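Local structure of carbamate kinase (Aeropyrum pernix, 2E9Y) at residues A[154-157]-A[161-164]; A[60-65]-A[82-87]; A[117-120]-A[125-128]; A[239-244]-A[273-278]; A[13-18]-A[296-301]. The protein probably catalyses reversible phosphoryl transfer between ATP and carbamate. All coordinates share one frame; numbering follows the deposited sequence.

Contact 5 joins residues near the start of the chain to residues near its end, so the other four are nested inside the loop it closes, in the order contact 2, contact 3, contact 1, contact 4. Contacts 3 and 5 both reach the large mixed sheet, yet lie on opposite sides of the chain's centre, their centres about 28 Å apart. Contact 2 pairs two helices at the subunit interface, and contact 1 is the hairpin of a small separate antiparallel sheet, its centre about 20 Å from that of contact 2. Contacts 4 and 5 touch, Pro239 CA lying 4.2 Å from Ser297 CB. Contact 5 thus brings distant parts of the chain together beside the sheet, while contact 2 belongs to the dimer interface.

Contact 1 of 5, residues A[154-157]-A[161-164]; sequences KRDP and FRRV
Lys154 and Arg162 face each other as an antiparallel hydrogen-bonded pair, and their backbones form the tight part of this beta hairpin. Arg162 N donates to Lys154 O at 2.9 Å, while Lys154 N reaches Arg162 O at 3.0 Å. The next pair, Arg155 with Phe161, is non-hydrogen-bonded. With its CG anti to the backbone N (chi1 -177°) and a bend at chi3, Arg155 lays one face of its guanidinium obliquely over the CE2-CZ side of the Phe161 ring, off-centre on the guanidinium, NH1 to CZ 3.2 Å, the two planes 61° apart. A leucine in place of Phe161 would probably leave that guanidinium without a flat partner and free to swing. On the other face of the sheet, the Lys154 chain crosses Val164 at about a right angle, CD to CG1 3.7 Å, and Lys154 NZ goes on to Pro129 O. Lys154 and Arg155 form the solvent side, where long basic residues suit because their aliphatic stems pack. The charged groups of Asp156 and Arg162 do not touch: a water donates to Asp156 OD2 at 2.7 Å and accepts from Arg162 NH1, so Asp156 is probably shared between Arg158, directly, and Arg162, through water.

Contact 2 of 5, residues A[60-65]-A[82-87]; sequences GYLSEA and TAMTQA
Leu62 on helix 56-67 and Thr85 on helix 78-103 are the closest backbone pair, with their CA atoms 8.5 Å apart, a spacing that only side chains bridge. Leu62 does so with a single methyl: CD1 comes to 3.7 Å from Met84 CB and to the same 3.7 Å from Thr85 CG2, settling between two successive residues of the partner helix. With CG anti to the carbonyl carbon (chi1 -67°), the branched leucine end carries CD1 toward helix 78-103. Thr85 does two jobs. Its methyl meets Leu62, while OG1, set between the backbone N and carbonyl carbon, donates to Thr82 O at 2.6 Å from 17° off the carbonyl plane. That oxygen also accepts the helical bond from Gln86 N, so two donors grip it. A valine in place of Thr85 would probably leave Asn55 ND2, which also bonds OG1, without its mate and Thr82 O with one donor fewer. Beyond the pair, Gln86 ties helix 78-103 to Ser115 of strand 112-119 and to Gly193 just beyond strand 188-191. Both helices also meet the second subunit: Met84 packs on its Trp88, and Tyr61 OH bonds its Pro74 O.

Contact 3 of 5, residues A[117-120]-A[125-128]; sequences VLVD and SFNN
Phe126 turns the edge of its ring toward the end of strand 112-119, and everything in the contact happens along that rim. Ring carbon CE2 approaches Asp120 O to 3.1 Å, with CD2 of the same ring 3.6 Å from that oxygen. Because the carbonyl oxygen lies near the ring plane, its partial negative charge faces the slightly positive hydrogens of the rim and avoids the electron-rich face, probably a weakly favourable polar touch, with no regular hydrogen bond across the segments. Farther round the same edge, CZ meets Val119 CG2 at 4.0 Å, and this methyl also lies in the plane of the ring. Phe126 thus offers one rim to a carbonyl and to a methyl at once, which suits an aromatic residue better than an aliphatic one.

Chi1 of Phe126 (-79°), with CG anti to the carbonyl carbon, sends the ring from the loop toward the strand, where it also touches Pro166. In the next shell, Val119 also touches Pro168, Val200 and Val214, and its backbone bonds to Val199. The turn between the segments is tied by small polar groups. Asp120 OD1 bonds Ser122 OG, Asp123 OD1 takes the backbone N-H of Ser125, and Ser125 OG bonds Ser167 N. Short serine and aspartate side chains are well fitted to such nearby groups. Strand 112-119 belongs to the central mixed sheet, and the loop carrying Phe126 leads to the small antiparallel sheet that begins with strand 131-133, an excursion consistent with the protruding subdomain of carbamate kinases.

Contact 4 of 5, residues A[239-244]-A[273-278]; sequences PGVAVN and GSMGPK
Met275, near the N-terminal end of helix 275-289, leans on Gly240 and Val241 in the segment leading to the small two-stranded sheet of 242-243 and 251-252. Its methyl CE sits 3.4 Å from Gly240 O, and its sulfur SD lies 4.1 Å from Val241 CG2, so the end of one flexible side chain lies against both a carbonyl and a branched aliphatic group. It arrives there by folding: CG is anti to the backbone N (chi1 -170°), after which the chain bends at chi2 and again at chi3 (73°), curling where a straight chain would run on. Methionine suits this place because its unbranched thioether can take such a shape and still present a soft, apolar surface.

In the fold, the two segments lie on the long connection between strands 231-236 and 293-297, parallel neighbours in the central sheet, with helix 275-289 as the last helix of that crossover. In the amino acid kinase family this C-terminal half generally holds the nucleotide.

Gly240 has backbone angles (phi 156°) at which a CB would run into Pro239 O, which accounts for the absence of a side chain. Its own carbonyl oxygen is buried with no hydrogen-bonding partner in the model, and the methionine methyl is among its close neighbours. Val241, beta-branched and at ease in an extended backbone, is fixed from several sides: its N-H bonds Thr311 OG1, its backbone is hydrogen-bonded to Leu253, and its side chain touches Phe270. Met275 also rests on Val238, while farther along the helix Lys278 turns off to a salt bridge with Asp217.

Contact 5 of 5, residues A[13-18]-A[296-301]; sequences GNAIAG and GSLEEA
Gly13 O, immediately ahead of the touching residues Asn14 and Ala15, accepts two backbone bonds, from Ile16 N and Ala17 N, each 3.1 Å long. These draw residues 13-16 into a short, weakly bonded helical turn that presents Asn14 and Ala15 to Leu298. The contact itself is largely methyl against amide: Leu298 CD2 lies a tight 3.1 Å from Asn14 ND2, and Leu298 CB is 3.4 Å from the same nitrogen, with no hydrogen bond between them. The two side chains slide past one another in opposite directions. Asn14 holds its CG in the crowded position between the backbone N and carbonyl carbon (chi1 68°), which turns its short amide toward the leucine at the partly exposed edge of the contact. Beside it, Ala15 CB meets Leu298 CD2 at 3.9 Å, and a small alanine fits because Ala35 of helix 25-44 is also close. Leu298 also touches Ile38 and Leu235, a buried setting that suits a bulky aliphatic residue. It begins a type I turn leading from strand 293-297 to helix 301-305. The glycine-rich turn after strand 6-10, packed against the turn that follows strand 293-297, is consistent with the loop that in amino acid kinases lies near the transferred phosphate.

Contact 1 of 5, residues A[154-157]-A[161-164]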
loop_
_atom_site.group_PDB
_atom_site.type_symbol
_atom_site.label_atom_id
_atom_site.label_comp_id
_atom_site.label_asym_id
_atom_site.label_seq_id
_atom_site.Cartn_x
_atom_site.Cartn_y
_atom_site.Cartn_z
ATOM N N LYS A 154 22.446 -2.031 -18.747
ATOM C CA LYS A 154 22.972 -1.034 -19.667
ATOM C C LYS A 154 24.185 -0.439 -18.974
ATOM O O LYS A 154 24.158 -0.172 -17.768
ATOM C CB LYS A 154 21.951 0.067 -19.961
ATOM C CG LYS A 154 21.096 -0.210 -21.188
ATOM C CD LYS A 154 20.153 0.951 -21.486
ATOM C CE LYS A 154 19.403 0.720 -22.793
ATOM N NZ LYS A 154 18.755 -0.621 -22.830
ATOM N N ARG A 155 25.263 -0.251 -19.722
ATOM C CA ARG A 155 26.460 0.313 -19.133
ATOM C C ARG A 155 26.256 1.801 -18.866
ATOM O O ARG A 155 25.669 2.514 -19.679
ATOM C CB ARG A 155 27.655 0.093 -20.067
ATOM C CG ARG A 155 28.982 0.587 -19.516
ATOM C CD ARG A 155 30.090 0.395 -20.532
ATOM N NE ARG A 155 30.271 -1.009 -20.893
ATOM C CZ ARG A 155 30.840 -1.920 -20.109
ATOM N NH1 ARG A 155 31.292 -1.581 -18.910
ATOM N NH2 ARG A 155 30.960 -3.171 -20.529
ATOM N N ASP A 156 26.712 2.258 -17.705
ATOM C CA ASP A 156 26.611 3.669 -17.340
ATOM C C ASP A 156 27.995 4.259 -17.595
ATOM O O ASP A 156 28.993 3.752 -17.078
ATOM C CB ASP A 156 26.244 3.819 -15.859
ATOM C CG ASP A 156 25.990 5.265 -15.464
ATOM O OD1 ASP A 156 26.891 6.106 -15.655
ATOM O OD2 ASP A 156 24.886 5.563 -14.962
ATOM N N PRO A 157 28.074 5.336 -18.392
ATOM C CA PRO A 157 29.327 6.007 -18.767
ATOM C C PRO A 157 30.165 6.460 -17.564
ATOM O O PRO A 157 31.370 6.651 -17.656
ATOM C CB PRO A 157 28.978 7.233 -19.615
ATOM C CG PRO A 157 27.524 7.565 -19.317
ATOM C CD PRO A 157 26.964 6.105 -18.958
ATOM N N PHE A 161 26.951 -0.560 -14.106
ATOM C CA PHE A 161 25.773 -0.867 -14.906
ATOM C C PHE A 161 24.470 -0.532 -14.195
ATOM O O PHE A 161 24.414 -0.490 -12.970
ATOM C CB PHE A 161 25.770 -2.359 -15.237
ATOM C CG PHE A 161 26.991 -2.812 -15.977
ATOM C CD1 PHE A 161 28.149 -3.154 -15.288
ATOM C CD2 PHE A 161 26.997 -2.857 -17.364
ATOM C CE1 PHE A 161 29.301 -3.532 -15.975
ATOM C CE2 PHE A 161 28.140 -3.235 -18.059
ATOM C CZ PHE A 161 29.295 -3.572 -17.365
ATOM N N ARG A 162 23.424 -0.301 -14.980
ATOM C CA ARG A 162 22.103 -0.020 -14.434
ATOM C C ARG A 162 21.200 -1.149 -14.906
ATOM O O ARG A 162 21.299 -1.588 -16.056
ATOM C CB ARG A 162 21.530 1.301 -14.970
ATOM C CG ARG A 162 22.224 2.577 -14.511
ATOM C CD ARG A 162 22.162 2.757 -12.994
ATOM N NE ARG A 162 20.804 2.840 -12.449
ATOM C CZ ARG A 162 20.007 3.906 -12.526
ATOM N NH1 ARG A 162 20.411 5.013 -13.136
ATOM N NH2 ARG A 162 18.802 3.872 -11.966
ATOM N N ARG A 163 20.336 -1.640 -14.029
ATOM C CA ARG A 163 19.413 -2.678 -14.451
ATOM C C ARG A 163 18.331 -1.919 -15.192
ATOM O O ARG A 163 17.887 -0.872 -14.728
ATOM C CB ARG A 163 18.770 -3.397 -13.266
ATOM C CG ARG A 163 17.761 -4.457 -13.719
ATOM C CD ARG A 163 16.792 -4.881 -12.623
ATOM N NE ARG A 163 15.904 -5.940 -13.103
ATOM C CZ ARG A 163 14.924 -6.492 -12.392
ATOM N NH1 ARG A 163 14.685 -6.090 -11.149
ATOM N NH2 ARG A 163 14.187 -7.457 -12.926
ATOM N N VAL A 164 17.924 -2.422 -16.350
ATOM C CA VAL A 164 16.863 -1.780 -17.110
ATOM C C VAL A 164 15.709 -2.773 -17.184
ATOM O O VAL A 164 15.922 -3.973 -17.338
ATOM C CB VAL A 164 17.321 -1.394 -18.547
ATOM C CG1 VAL A 164 18.229 -0.164 -18.493
ATOM C CG2 VAL A 164 18.050 -2.556 -19.194
HETATM O O HOH W 1 22.188 5.537 -15.289
#

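Contact 2 of 5, residues A[60-65]-A[82-87]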
loop_
_atom_site.group_PDB
_atom_site.type_symbol
_atom_site.label_atom_id
_atom_site.label_comp_id
_atom_site.label_asym_id
_atom_site.label_seq_id
_atom_site.Cartn_x
_atom_site.Cartn_y
_atom_site.Cartn_z
ATOM N N GLY A 60 12.922 3.728 -6.918
ATOM C CA GLY A 60 14.359 3.582 -7.073
ATOM C C GLY A 60 15.014 3.424 -5.712
ATOM O O GLY A 60 15.916 2.602 -5.532
ATOM N N TYR A 61 14.547 4.214 -4.747
ATOM C CA TYR A 61 15.054 4.166 -3.380
ATOM C C TYR A 61 14.850 2.771 -2.798
ATOM O O TYR A 61 15.769 2.186 -2.218
ATOM C CB TYR A 61 14.326 5.200 -2.512
ATOM C CG TYR A 61 14.559 5.047 -1.019
ATOM C CD1 TYR A 61 15.758 5.453 -0.432
ATOM C CD2 TYR A 61 13.579 4.495 -0.198
ATOM C CE1 TYR A 61 15.971 5.314 0.943
ATOM C CE2 TYR A 61 13.778 4.345 1.171
ATOM C CZ TYR A 61 14.977 4.759 1.739
ATOM O OH TYR A 61 15.166 4.631 3.097
ATOM N N LEU A 62 13.640 2.235 -2.941
ATOM C CA LEU A 62 13.348 0.902 -2.425
ATOM C C LEU A 62 14.234 -0.157 -3.072
ATOM O O LEU A 62 14.736 -1.054 -2.398
ATOM C CB LEU A 62 11.877 0.556 -2.653
ATOM C CG LEU A 62 10.912 1.422 -1.838
ATOM C CD1 LEU A 62 9.470 1.031 -2.165
ATOM C CD2 LEU A 62 11.187 1.221 -0.341
ATOM N N SER A 63 14.416 -0.057 -4.385
ATOM C CA SER A 63 15.260 -1.007 -5.102
ATOM C C SER A 63 16.685 -0.982 -4.528
ATOM O O SER A 63 17.302 -2.030 -4.317
ATOM C CB SER A 63 15.291 -0.654 -6.590
ATOM O OG SER A 63 13.983 -0.706 -7.141
ATOM N N GLU A 64 17.198 0.217 -4.272
ATOM C CA GLU A 64 18.541 0.368 -3.718
ATOM C C GLU A 64 18.614 -0.218 -2.310
ATOM O O GLU A 64 19.589 -0.882 -1.957
ATOM C CB GLU A 64 18.938 1.843 -3.649
ATOM C CG GLU A 64 19.082 2.546 -4.987
ATOM C CD GLU A 64 19.629 3.944 -4.818
ATOM O OE1 GLU A 64 20.816 4.067 -4.454
ATOM O OE2 GLU A 64 18.870 4.912 -5.032
ATOM N N ALA A 65 17.582 0.050 -1.511
ATOM C CA ALA A 65 17.522 -0.435 -0.138
ATOM C C ALA A 65 17.601 -1.954 -0.069
ATOM O O ALA A 65 18.398 -2.501 0.686
ATOM C CB ALA A 65 16.234 0.049 0.537
ATOM N N THR A 82 6.763 -1.431 -6.343
ATOM C CA THR A 82 5.783 -0.490 -6.872
ATOM C C THR A 82 4.553 -0.425 -5.963
ATOM O O THR A 82 4.060 0.663 -5.662
ATOM C CB THR A 82 5.345 -0.875 -8.302
ATOM O OG1 THR A 82 6.450 -0.698 -9.196
ATOM C CG2 THR A 82 4.181 -0.005 -8.764
ATOM N N ALA A 83 4.058 -1.580 -5.527
ATOM C CA ALA A 83 2.890 -1.602 -4.637
ATOM C C ALA A 83 3.206 -0.814 -3.369
ATOM O O ALA A 83 2.384 -0.031 -2.876
ATOM C CB ALA A 83 2.513 -3.041 -4.282
ATOM N N MET A 84 4.405 -1.021 -2.835
ATOM C CA MET A 84 4.840 -0.301 -1.648
ATOM C C MET A 84 4.758 1.209 -1.858
ATOM O O MET A 84 4.311 1.959 -1.000
ATOM C CB MET A 84 6.283 -0.708 -1.344
ATOM C CG MET A 84 6.375 -2.076 -0.664
ATOM S SD MET A 84 8.057 -2.483 -0.177
ATOM C CE MET A 84 7.788 -4.218 0.213
ATOM N N THR A 85 5.216 1.681 -3.022
ATOM C CA THR A 85 5.188 3.120 -3.282
ATOM C C THR A 85 3.764 3.663 -3.365
ATOM O O THR A 85 3.534 4.848 -3.113
ATOM C CB THR A 85 5.953 3.520 -4.588
ATOM O OG1 THR A 85 5.293 2.986 -5.744
ATOM C CG2 THR A 85 7.387 3.017 -4.538
ATOM N N GLN A 86 2.802 2.819 -3.725
ATOM C CA GLN A 86 1.423 3.296 -3.796
ATOM C C GLN A 86 0.930 3.622 -2.388
ATOM O O GLN A 86 0.204 4.594 -2.189
ATOM C CB GLN A 86 0.497 2.259 -4.458
ATOM C CG GLN A 86 0.834 1.985 -5.926
ATOM C CD GLN A 86 -0.189 1.095 -6.634
ATOM O OE1 GLN A 86 -0.961 0.376 -5.997
ATOM N NE2 GLN A 86 -0.180 1.133 -7.966
ATOM N N ALA A 87 1.335 2.824 -1.405
ATOM C CA ALA A 87 0.925 3.074 -0.024
ATOM C C ALA A 87 1.737 4.222 0.577
ATOM O O ALA A 87 1.203 5.058 1.312
ATOM C CB ALA A 87 1.109 1.812 0.811
#

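Contact 3 of 5, residues A[117-120]-A[125-128]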
loop_
_atom_site.group_PDB
_atom_site.type_symbol
_atom_site.label_atom_id
_atom_site.label_comp_id
_atom_site.label_asym_id
_atom_site.label_seq_id
_atom_site.Cartn_x
_atom_site.Cartn_y
_atom_site.Cartn_z
ATOM N N VAL A 117 -2.210 -2.677 -13.494
ATOM C CA VAL A 117 -2.449 -2.302 -14.880
ATOM C C VAL A 117 -2.082 -3.474 -15.779
ATOM O O VAL A 117 -1.005 -4.054 -15.643
ATOM C CB VAL A 117 -1.607 -1.068 -15.277
ATOM C CG1 VAL A 117 -1.795 -0.751 -16.749
ATOM C CG2 VAL A 117 -2.020 0.125 -14.440
ATOM N N LEU A 118 -2.988 -3.832 -16.684
ATOM C CA LEU A 118 -2.752 -4.939 -17.611
ATOM C C LEU A 118 -1.869 -4.482 -18.774
ATOM O O LEU A 118 -2.116 -3.440 -19.376
ATOM C CB LEU A 118 -4.090 -5.459 -18.165
ATOM C CG LEU A 118 -4.037 -6.665 -19.113
ATOM C CD1 LEU A 118 -3.614 -7.898 -18.332
ATOM C CD2 LEU A 118 -5.398 -6.897 -19.752
ATOM N N VAL A 119 -0.829 -5.255 -19.075
ATOM C CA VAL A 119 0.056 -4.940 -20.193
ATOM C C VAL A 119 0.113 -6.176 -21.087
ATOM O O VAL A 119 -0.296 -7.263 -20.667
ATOM C CB VAL A 119 1.482 -4.545 -19.714
ATOM C CG1 VAL A 119 1.397 -3.292 -18.842
ATOM C CG2 VAL A 119 2.130 -5.689 -18.947
ATOM N N ASP A 120 0.605 -6.015 -22.314
ATOM C CA ASP A 120 0.677 -7.135 -23.251
ATOM C C ASP A 120 2.071 -7.750 -23.301
ATOM O O ASP A 120 3.070 -7.050 -23.445
ATOM C CB ASP A 120 0.266 -6.674 -24.652
ATOM C CG ASP A 120 -0.046 -7.834 -25.580
ATOM O OD1 ASP A 120 0.836 -8.690 -25.786
ATOM O OD2 ASP A 120 -1.181 -7.890 -26.099
ATOM N N SER A 125 8.803 -3.616 -25.580
ATOM C CA SER A 125 9.617 -3.256 -24.430
ATOM C C SER A 125 10.162 -4.455 -23.648
ATOM O O SER A 125 11.220 -4.357 -23.026
ATOM C CB SER A 125 8.815 -2.346 -23.496
ATOM O OG SER A 125 9.683 -1.593 -22.671
ATOM N N PHE A 126 9.454 -5.580 -23.674
ATOM C CA PHE A 126 9.908 -6.753 -22.912
ATOM C C PHE A 126 11.213 -7.327 -23.485
ATOM O O PHE A 126 11.981 -7.984 -22.799
ATOM C CB PHE A 126 8.822 -7.846 -22.930
ATOM C CG PHE A 126 7.736 -7.544 -21.927
ATOM C CD1 PHE A 126 7.947 -7.781 -20.570
ATOM C CD2 PHE A 126 6.513 -7.077 -22.370
ATOM C CE1 PHE A 126 6.925 -7.519 -19.658
ATOM C CE2 PHE A 126 5.496 -6.816 -21.451
ATOM C CZ PHE A 126 5.701 -7.030 -20.096
ATOM N N ASN A 127 11.421 -7.117 -24.807
ATOM C CA ASN A 127 12.643 -7.625 -25.426
ATOM C C ASN A 127 13.718 -6.526 -25.494
ATOM O O ASN A 127 14.891 -6.781 -25.724
ATOM C CB ASN A 127 12.305 -8.146 -26.835
ATOM C CG ASN A 127 13.411 -9.043 -27.357
ATOM O OD1 ASN A 127 13.423 -10.260 -27.149
ATOM N ND2 ASN A 127 14.328 -8.428 -28.124
ATOM N N ASN A 128 13.262 -5.262 -25.310
ATOM C CA ASN A 128 14.185 -4.121 -25.346
ATOM C C ASN A 128 13.994 -3.208 -24.122
ATOM O O ASN A 128 13.674 -2.035 -24.251
ATOM C CB ASN A 128 13.914 -3.332 -26.637
ATOM C CG ASN A 128 14.823 -2.122 -26.738
ATOM O OD1 ASN A 128 16.017 -2.176 -26.445
ATOM N ND2 ASN A 128 14.238 -1.011 -27.222
#

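Contact 4 of 5, residues A[239-244]-A[273-278]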
loop_
_atom_site.group_PDB
_atom_site.type_symbol
_atom_site.label_atom_id
_atom_site.label_comp_id
_atom_site.label_asym_id
_atom_site.label_seq_id
_atom_site.Cartn_x
_atom_site.Cartn_y
_atom_site.Cartn_z
ATOM N N PRO A 239 4.461 25.460 -17.698
ATOM C CA PRO A 239 3.144 26.000 -18.055
ATOM C C PRO A 239 2.321 25.202 -19.066
ATOM O O PRO A 239 1.137 25.469 -19.248
ATOM C CB PRO A 239 3.473 27.411 -18.545
ATOM C CG PRO A 239 4.847 27.261 -19.109
ATOM C CD PRO A 239 5.531 26.403 -18.072
ATOM N N GLY A 240 2.940 24.227 -19.720
ATOM C CA GLY A 240 2.204 23.424 -20.682
ATOM C C GLY A 240 3.092 22.785 -21.730
ATOM O O GLY A 240 4.207 22.356 -21.436
ATOM N N VAL A 241 2.592 22.718 -22.958
ATOM C CA VAL A 241 3.350 22.137 -24.057
ATOM C C VAL A 241 3.946 23.271 -24.884
ATOM O O VAL A 241 3.292 24.286 -25.120
ATOM C CB VAL A 241 2.450 21.278 -24.972
ATOM C CG1 VAL A 241 3.286 20.624 -26.056
ATOM C CG2 VAL A 241 1.724 20.221 -24.151
ATOM N N ALA A 242 5.185 23.097 -25.322
ATOM C CA ALA A 242 5.840 24.120 -26.120
ATOM C C ALA A 242 6.585 23.522 -27.305
ATOM O O ALA A 242 7.165 22.444 -27.207
ATOM C CB ALA A 242 6.808 24.915 -25.251
ATOM N N VAL A 243 6.545 24.222 -28.433
ATOM C CA VAL A 243 7.263 23.785 -29.623
ATOM C C VAL A 243 8.578 24.553 -29.551
ATOM O O VAL A 243 8.605 25.678 -29.052
ATOM C CB VAL A 243 6.505 24.155 -30.919
ATOM C CG1 VAL A 243 5.230 23.336 -31.027
ATOM C CG2 VAL A 243 6.174 25.637 -30.927
ATOM N N ASN A 244 9.660 23.955 -30.036
ATOM C CA ASN A 244 10.965 24.609 -29.971
ATOM C C ASN A 244 11.290 24.889 -28.507
ATOM O O ASN A 244 11.941 25.882 -28.175
ATOM C CB ASN A 244 10.953 25.918 -30.761
ATOM C CG ASN A 244 11.131 25.699 -32.247
ATOM O OD1 ASN A 244 10.461 24.860 -32.846
ATOM N ND2 ASN A 244 12.036 26.460 -32.854
ATOM N N GLY A 273 11.681 11.445 -22.641
ATOM C CA GLY A 273 11.822 11.329 -21.202
ATOM C C GLY A 273 11.026 12.304 -20.358
ATOM O O GLY A 273 11.153 12.297 -19.134
ATOM N N SER A 274 10.199 13.136 -20.982
ATOM C CA SER A 274 9.422 14.099 -20.213
ATOM C C SER A 274 8.065 14.474 -20.806
ATOM O O SER A 274 7.039 13.909 -20.435
ATOM C CB SER A 274 10.245 15.373 -19.993
ATOM O OG SER A 274 10.644 15.947 -21.229
ATOM N N MET A 275 8.065 15.430 -21.727
ATOM C CA MET A 275 6.821 15.896 -22.327
ATOM C C MET A 275 6.225 14.976 -23.387
ATOM O O MET A 275 5.023 15.023 -23.638
ATOM C CB MET A 275 7.023 17.298 -22.910
ATOM C CG MET A 275 5.738 17.977 -23.353
ATOM S SD MET A 275 4.474 17.933 -22.070
ATOM C CE MET A 275 5.098 19.135 -20.895
ATOM N N GLY A 276 7.058 14.143 -24.003
ATOM C CA GLY A 276 6.566 13.236 -25.028
ATOM C C GLY A 276 5.412 12.362 -24.566
ATOM O O GLY A 276 4.349 12.361 -25.189
ATOM N N PRO A 277 5.591 11.588 -23.484
ATOM C CA PRO A 277 4.526 10.718 -22.975
ATOM C C PRO A 277 3.266 11.485 -22.580
ATOM O O PRO A 277 2.155 10.980 -22.731
ATOM C CB PRO A 277 5.186 10.035 -21.779
ATOM C CG PRO A 277 6.610 9.938 -22.209
ATOM C CD PRO A 277 6.863 11.306 -22.795
ATOM N N LYS A 278 3.444 12.701 -22.074
ATOM C CA LYS A 278 2.314 13.521 -21.662
ATOM C C LYS A 278 1.489 13.950 -22.876
ATOM O O LYS A 278 0.255 13.941 -22.833
ATOM C CB LYS A 278 2.809 14.742 -20.881
ATOM C CG LYS A 278 3.408 14.374 -19.519
ATOM C CD LYS A 278 4.057 15.567 -18.837
ATOM C CE LYS A 278 4.448 15.224 -17.404
ATOM N NZ LYS A 278 5.230 13.964 -17.325
#

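Contact 5 of 5, residues A[13-18]-A[296-301]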
loop_
_atom_site.group_PDB
_atom_site.type_symbol
_atom_site.label_atom_id
_atom_site.label_comp_id
_atom_site.label_asym_id
_atom_site.label_seq_id
_atom_site.Cartn_x
_atom_site.Cartn_y
_atom_site.Cartn_z
ATOM N N GLY A 13 6.531 14.599 -10.285
ATOM C CA GLY A 13 7.486 14.546 -9.192
ATOM C C GLY A 13 7.465 15.738 -8.249
ATOM O O GLY A 13 7.674 15.579 -7.043
ATOM N N ASN A 14 7.200 16.928 -8.784
ATOM C CA ASN A 14 7.181 18.146 -7.974
ATOM C C ASN A 14 6.082 18.181 -6.916
ATOM O O ASN A 14 6.104 19.021 -6.014
ATOM C CB ASN A 14 7.064 19.382 -8.879
ATOM C CG ASN A 14 5.713 19.486 -9.571
ATOM O OD1 ASN A 14 5.277 18.563 -10.260
ATOM N ND2 ASN A 14 5.049 20.623 -9.396
ATOM N N ALA A 15 5.123 17.273 -7.018
ATOM C CA ALA A 15 4.034 17.234 -6.053
ATOM C C ALA A 15 4.335 16.312 -4.875
ATOM O O ALA A 15 3.715 16.436 -3.816
ATOM C CB ALA A 15 2.748 16.779 -6.740
ATOM N N ILE A 16 5.294 15.407 -5.057
ATOM C CA ILE A 16 5.623 14.420 -4.030
ATOM C C ILE A 16 6.966 14.546 -3.312
ATOM O O ILE A 16 7.061 14.238 -2.123
ATOM C CB ILE A 16 5.540 12.992 -4.622
ATOM C CG1 ILE A 16 4.192 12.801 -5.321
ATOM C CG2 ILE A 16 5.720 11.951 -3.524
ATOM C CD1 ILE A 16 2.994 13.027 -4.424
ATOM N N ALA A 17 8.003 14.974 -4.020
ATOM C CA ALA A 17 9.376 14.952 -3.542
ATOM C C ALA A 17 9.999 16.345 -3.605
ATOM O O ALA A 17 9.530 17.240 -4.295
ATOM C CB ALA A 17 10.173 13.984 -4.418
ATOM N N GLY A 18 11.067 16.528 -2.814
ATOM C CA GLY A 18 11.713 17.831 -2.791
ATOM C C GLY A 18 12.623 18.024 -4.002
ATOM O O GLY A 18 12.886 17.115 -4.778
ATOM N N GLY A 296 -0.713 21.265 -17.907
ATOM C CA GLY A 296 -0.285 22.527 -17.333
ATOM C C GLY A 296 0.565 22.406 -16.087
ATOM O O GLY A 296 1.021 21.321 -15.728
ATOM N N SER A 297 0.762 23.543 -15.428
ATOM C CA SER A 297 1.570 23.637 -14.216
ATOM C C SER A 297 0.778 23.308 -12.952
ATOM O O SER A 297 -0.393 23.669 -12.832
ATOM C CB SER A 297 2.142 25.057 -14.109
ATOM O OG SER A 297 2.901 25.229 -12.931
ATOM N N LEU A 298 1.423 22.620 -12.010
ATOM C CA LEU A 298 0.777 22.270 -10.749
ATOM C C LEU A 298 0.350 23.556 -10.051
ATOM O O LEU A 298 -0.736 23.640 -9.487
ATOM C CB LEU A 298 1.747 21.496 -9.844
ATOM C CG LEU A 298 1.328 21.276 -8.380
ATOM C CD1 LEU A 298 0.045 20.466 -8.313
ATOM C CD2 LEU A 298 2.449 20.557 -7.636
ATOM N N GLU A 299 1.215 24.561 -10.106
ATOM C CA GLU A 299 0.931 25.844 -9.478
ATOM C C GLU A 299 -0.354 26.478 -10.013
ATOM O O GLU A 299 -1.144 27.027 -9.245
ATOM C CB GLU A 299 2.100 26.809 -9.700
ATOM C CG GLU A 299 3.466 26.262 -9.302
ATOM C CD GLU A 299 3.520 25.795 -7.858
ATOM O OE1 GLU A 299 3.192 26.598 -6.957
ATOM O OE2 GLU A 299 3.896 24.624 -7.625
ATOM N N GLU A 300 -0.568 26.390 -11.323
ATOM C CA GLU A 300 -1.750 26.987 -11.949
ATOM C C GLU A 300 -2.926 26.019 -12.083
ATOM O O GLU A 300 -3.892 26.308 -12.788
ATOM C CB GLU A 300 -1.389 27.525 -13.342
ATOM C CG GLU A 300 -0.081 28.311 -13.400
ATOM C CD GLU A 300 0.155 28.972 -14.753
ATOM O OE1 GLU A 300 0.090 28.279 -15.789
ATOM O OE2 GLU A 300 0.415 30.194 -14.779
ATOM N N ALA A 301 -2.845 24.882 -11.398
ATOM C CA ALA A 301 -3.887 23.859 -11.463
ATOM C C ALA A 301 -5.325 24.377 -11.458
ATOM O O ALA A 301 -6.141 23.958 -12.281
ATOM C CB ALA A 301 -3.697 22.857 -10.328
#